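Heme-binding protein A / AI-2 binding protein A (Helicobacter pylori SS1, PDB 6OFQ) probably captures short peptides in the periplasm and delivers them to an ABC transporter for import, and is caught here with a bound tetrapeptide. Local coordinates at residues V285-S297 with Y328-T342. Sequence-based numbering, arbitrary orientation.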
# COMPACT_ATOMS: atom_id res chain seq x y z
N VAL A 285 3.23 -11.21 -20.37
CA VAL A 285 2.36 -10.69 -19.35
C VAL A 285 2.57 -11.59 -18.14
O VAL A 285 2.11 -12.74 -18.12
CB VAL A 285 0.89 -10.67 -19.78
CG1 VAL A 285 0.03 -10.15 -18.65
CG2 VAL A 285 0.75 -9.74 -20.97
N ASP A 286 3.20 -11.03 -17.10
CA ASP A 286 3.38 -11.81 -15.87
C ASP A 286 2.08 -11.85 -15.10
O ASP A 286 1.31 -10.87 -15.07
CB ASP A 286 4.35 -11.06 -14.94
CG ASP A 286 5.78 -10.98 -15.41
OD1 ASP A 286 6.13 -11.60 -16.41
OD2 ASP A 286 6.59 -10.39 -14.64
N LYS A 287 1.76 -13.00 -14.48
CA LYS A 287 0.52 -13.14 -13.71
C LYS A 287 0.80 -13.95 -12.48
O LYS A 287 1.46 -15.00 -12.57
CB LYS A 287 -0.59 -13.86 -14.50
CG LYS A 287 -0.91 -13.21 -15.84
CD LYS A 287 -2.04 -13.93 -16.59
CE LYS A 287 -1.97 -13.58 -18.07
NZ LYS A 287 -0.80 -14.29 -18.69
N SER A 288 0.32 -13.46 -11.35
CA SER A 288 0.31 -14.28 -10.14
C SER A 288 -0.87 -13.97 -9.24
O SER A 288 -1.63 -13.06 -9.54
CB SER A 288 1.63 -14.11 -9.38
OG SER A 288 1.76 -12.80 -8.84
N ALA A 289 -1.14 -14.81 -8.24
CA ALA A 289 -2.37 -14.66 -7.51
C ALA A 289 -2.62 -13.33 -6.84
O ALA A 289 -3.71 -12.72 -6.81
CB ALA A 289 -2.42 -15.71 -6.42
N GLY A 290 -1.51 -12.86 -6.30
CA GLY A 290 -1.48 -11.46 -5.78
C GLY A 290 -1.67 -11.41 -4.26
O GLY A 290 -2.16 -12.34 -3.61
N LEU A 291 -1.33 -10.27 -3.68
CA LEU A 291 -1.51 -9.91 -2.26
C LEU A 291 -2.46 -8.71 -2.14
O LEU A 291 -2.37 -7.90 -1.22
CB LEU A 291 -0.23 -9.63 -1.52
CG LEU A 291 0.63 -10.88 -1.34
CD1 LEU A 291 2.03 -10.53 -0.92
CD2 LEU A 291 0.08 -11.61 -0.11
N LEU A 292 -3.39 -8.66 -3.08
CA LEU A 292 -4.30 -7.52 -3.28
C LEU A 292 -5.72 -7.83 -2.89
O LEU A 292 -6.23 -8.93 -3.12
CB LEU A 292 -4.35 -7.20 -4.79
CG LEU A 292 -3.01 -6.87 -5.46
CD1 LEU A 292 -2.96 -7.14 -6.95
CD2 LEU A 292 -2.80 -5.39 -5.22
N ALA A 293 -6.44 -6.84 -2.37
CA ALA A 293 -7.87 -6.93 -2.15
C ALA A 293 -8.52 -5.64 -2.65
O ALA A 293 -7.91 -4.57 -2.55
CB ALA A 293 -8.24 -7.18 -0.70
N SER A 294 -9.71 -5.75 -3.22
CA SER A 294 -10.50 -4.62 -3.75
C SER A 294 -11.93 -4.78 -3.27
O SER A 294 -12.51 -5.84 -3.38
CB SER A 294 -10.43 -4.67 -5.30
OG SER A 294 -11.13 -3.57 -5.84
N TRP A 295 -12.52 -3.67 -2.81
CA TRP A 295 -13.85 -3.75 -2.13
C TRP A 295 -14.57 -2.42 -2.25
O TRP A 295 -14.01 -1.47 -2.79
CB TRP A 295 -13.75 -4.24 -0.68
CG TRP A 295 -13.04 -3.31 0.26
CD1 TRP A 295 -13.60 -2.34 1.02
CD2 TRP A 295 -11.64 -3.22 0.49
NE1 TRP A 295 -12.64 -1.69 1.75
CE2 TRP A 295 -11.42 -2.21 1.46
CE3 TRP A 295 -10.53 -3.92 0.02
CZ2 TRP A 295 -10.15 -1.88 1.91
CZ3 TRP A 295 -9.29 -3.60 0.46
CH2 TRP A 295 -9.11 -2.57 1.38
N LEU A 296 -15.79 -2.40 -1.78
CA LEU A 296 -16.52 -1.16 -1.71
C LEU A 296 -16.57 -0.75 -0.24
O LEU A 296 -17.11 -1.51 0.59
CB LEU A 296 -17.87 -1.39 -2.35
CG LEU A 296 -18.81 -0.19 -2.47
CD1 LEU A 296 -18.30 0.83 -3.49
CD2 LEU A 296 -20.21 -0.64 -2.87
N SER A 297 -16.01 0.39 0.13
CA SER A 297 -16.18 0.99 1.45
C SER A 297 -17.63 1.47 1.58
O SER A 297 -18.15 2.01 0.59
CB SER A 297 -15.30 2.25 1.67
OG SER A 297 -13.92 1.93 1.67
N TYR A 328 -13.03 -7.61 -14.41
CA TYR A 328 -11.71 -8.20 -14.40
C TYR A 328 -11.41 -9.19 -15.48
O TYR A 328 -10.31 -9.73 -15.57
CB TYR A 328 -11.43 -8.85 -13.02
CG TYR A 328 -11.23 -7.86 -11.86
CD1 TYR A 328 -10.05 -7.15 -11.69
CD2 TYR A 328 -12.28 -7.56 -11.02
CE1 TYR A 328 -9.92 -6.17 -10.72
CE2 TYR A 328 -12.15 -6.62 -10.00
CZ TYR A 328 -10.98 -5.92 -9.87
OH TYR A 328 -10.92 -5.02 -8.82
N GLU A 329 -12.41 -9.48 -16.34
CA GLU A 329 -12.25 -10.50 -17.35
C GLU A 329 -11.70 -11.80 -16.81
O GLU A 329 -10.96 -12.55 -17.45
CB GLU A 329 -11.37 -9.98 -18.50
CG GLU A 329 -11.96 -8.73 -19.09
CD GLU A 329 -13.05 -9.00 -20.14
OE1 GLU A 329 -13.17 -10.10 -20.68
OE2 GLU A 329 -13.80 -8.03 -20.33
N GLY A 330 -12.15 -12.12 -15.60
CA GLY A 330 -11.77 -13.36 -15.00
C GLY A 330 -10.47 -13.38 -14.23
O GLY A 330 -10.09 -14.39 -13.61
N PHE A 331 -9.71 -12.29 -14.32
CA PHE A 331 -8.35 -12.23 -13.73
C PHE A 331 -8.41 -11.79 -12.25
O PHE A 331 -7.79 -10.82 -11.83
CB PHE A 331 -7.48 -11.21 -14.49
CG PHE A 331 -7.12 -11.65 -15.87
CD1 PHE A 331 -6.03 -12.46 -16.11
CD2 PHE A 331 -7.84 -11.19 -16.95
CE1 PHE A 331 -5.66 -12.83 -17.41
CE2 PHE A 331 -7.49 -11.54 -18.24
CZ PHE A 331 -6.42 -12.36 -18.47
N ALA A 332 -9.20 -12.53 -11.47
CA ALA A 332 -9.40 -12.24 -10.05
C ALA A 332 -10.11 -13.41 -9.41
O ALA A 332 -10.72 -14.22 -10.07
CB ALA A 332 -10.27 -11.01 -9.91
N GLN A 333 -10.09 -13.45 -8.09
CA GLN A 333 -10.85 -14.41 -7.28
C GLN A 333 -11.89 -13.67 -6.46
O GLN A 333 -11.61 -12.56 -5.99
CB GLN A 333 -9.87 -15.21 -6.39
CG GLN A 333 -10.54 -16.20 -5.45
CD GLN A 333 -9.61 -17.16 -4.69
OE1 GLN A 333 -8.46 -17.33 -5.07
NE2 GLN A 333 -10.15 -17.86 -3.68
N LYS A 334 -13.07 -14.23 -6.23
CA LYS A 334 -14.09 -13.60 -5.42
C LYS A 334 -13.57 -13.34 -4.00
O LYS A 334 -13.02 -14.25 -3.37
CB LYS A 334 -15.30 -14.53 -5.36
CG LYS A 334 -16.43 -14.10 -4.43
CD LYS A 334 -17.75 -14.85 -4.56
CE LYS A 334 -17.70 -16.23 -5.17
NZ LYS A 334 -19.10 -16.61 -5.52
N MET A 335 -13.74 -12.11 -3.52
CA MET A 335 -13.32 -11.77 -2.17
C MET A 335 -14.38 -12.24 -1.16
O MET A 335 -15.60 -12.11 -1.36
CB MET A 335 -13.07 -10.28 -2.09
CG MET A 335 -12.60 -9.76 -0.74
SD MET A 335 -12.31 -7.97 -0.87
CE MET A 335 -11.84 -7.57 0.81
N VAL A 336 -13.87 -12.82 -0.06
CA VAL A 336 -14.67 -13.28 1.07
C VAL A 336 -14.21 -12.57 2.34
O VAL A 336 -15.00 -11.85 2.94
CB VAL A 336 -14.54 -14.80 1.22
CG1 VAL A 336 -15.41 -15.26 2.37
CG2 VAL A 336 -15.02 -15.49 -0.08
N ASN A 337 -12.97 -12.72 2.76
CA ASN A 337 -12.39 -12.05 3.94
C ASN A 337 -11.66 -10.78 3.54
O ASN A 337 -11.35 -10.53 2.36
CB ASN A 337 -11.44 -13.01 4.68
CG ASN A 337 -12.16 -14.29 5.09
OD1 ASN A 337 -13.16 -14.18 5.81
ND2 ASN A 337 -11.72 -15.45 4.57
N PRO A 338 -11.27 -9.95 4.52
CA PRO A 338 -10.64 -8.67 4.16
C PRO A 338 -9.28 -8.75 3.52
O PRO A 338 -8.85 -7.77 2.94
CB PRO A 338 -10.53 -7.91 5.47
CG PRO A 338 -11.63 -8.51 6.30
CD PRO A 338 -11.66 -9.98 5.95
N PHE A 339 -8.61 -9.89 3.59
CA PHE A 339 -7.27 -10.11 3.02
C PHE A 339 -7.27 -11.38 2.17
O PHE A 339 -8.10 -12.25 2.38
CB PHE A 339 -6.21 -10.11 4.12
CG PHE A 339 -6.37 -11.22 5.10
CD1 PHE A 339 -7.06 -11.05 6.29
CD2 PHE A 339 -5.67 -12.40 4.95
CE1 PHE A 339 -7.15 -12.10 7.20
CE2 PHE A 339 -5.76 -13.44 5.84
CZ PHE A 339 -6.45 -13.30 7.00
N PRO A 340 -6.31 -11.51 1.27
CA PRO A 340 -6.34 -12.62 0.30
C PRO A 340 -5.79 -13.92 0.89
O PRO A 340 -5.00 -13.90 1.84
CB PRO A 340 -5.49 -12.10 -0.85
CG PRO A 340 -4.51 -11.17 -0.21
CD PRO A 340 -5.34 -10.48 0.86
N PRO A 341 -6.13 -15.05 0.24
CA PRO A 341 -5.77 -16.37 0.73
C PRO A 341 -4.30 -16.72 0.55
O PRO A 341 -3.88 -17.77 1.04
CB PRO A 341 -6.71 -17.32 -0.00
CG PRO A 341 -7.15 -16.58 -1.15
CD PRO A 341 -7.15 -15.13 -0.83
N THR A 342 -3.55 -15.84 -0.10
CA THR A 342 -2.08 -15.94 -0.13
C THR A 342 -1.45 -15.60 1.22
O THR A 342 -0.26 -15.84 1.32
CB THR A 342 -1.55 -15.01 -1.21
OG1 THR A 342 -2.31 -13.77 -1.13
CG2 THR A 342 -1.80 -15.63 -2.56
O HOH W 1 -13.12 -3.66 -7.94
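Met-335 reaches across to the strand 292-298 with a fully extended side chain, CG anti to the backbone N (chi1 -179°). Its SD comes 3.3 Å from Ser-294 O, and its methyl CE touches both Ala-293 CB, at 3.9 Å, and Trp-295 CE3 on the benzo side of the indole, at 4.0 Å, where the approach is oblique. Ala-293 CB also lies 3.7 Å from Pro-338 O. Further along, the ring of Pro-340 lies against the backbone of the opposite segment, its CG 3.7 Å from Leu-291 C. Thr-342 bonds to the loop between the two strands: its OG1 donates to Gly-290 O (2.9 Å), in the carbonyl plane at a C=O...O angle of 148°, while CG2 touches Ala-289 CB. One water bridges Ser-294 OG and Tyr-328 OH. On strand 283-288, the aliphatic end of Lys-287 brushes the Phe-331 ring, CE 3.8 Å from CE1, before its amine turns to Glu-278. The contact belongs to a mixed sheet of this type II periplasmic binding protein. Strand 292-298 runs between strands 423-429 and 497-510; the latter also pairs with 332-334 and backs Met-335, while helix 436-443 packs on Pro-338 and Pro-340.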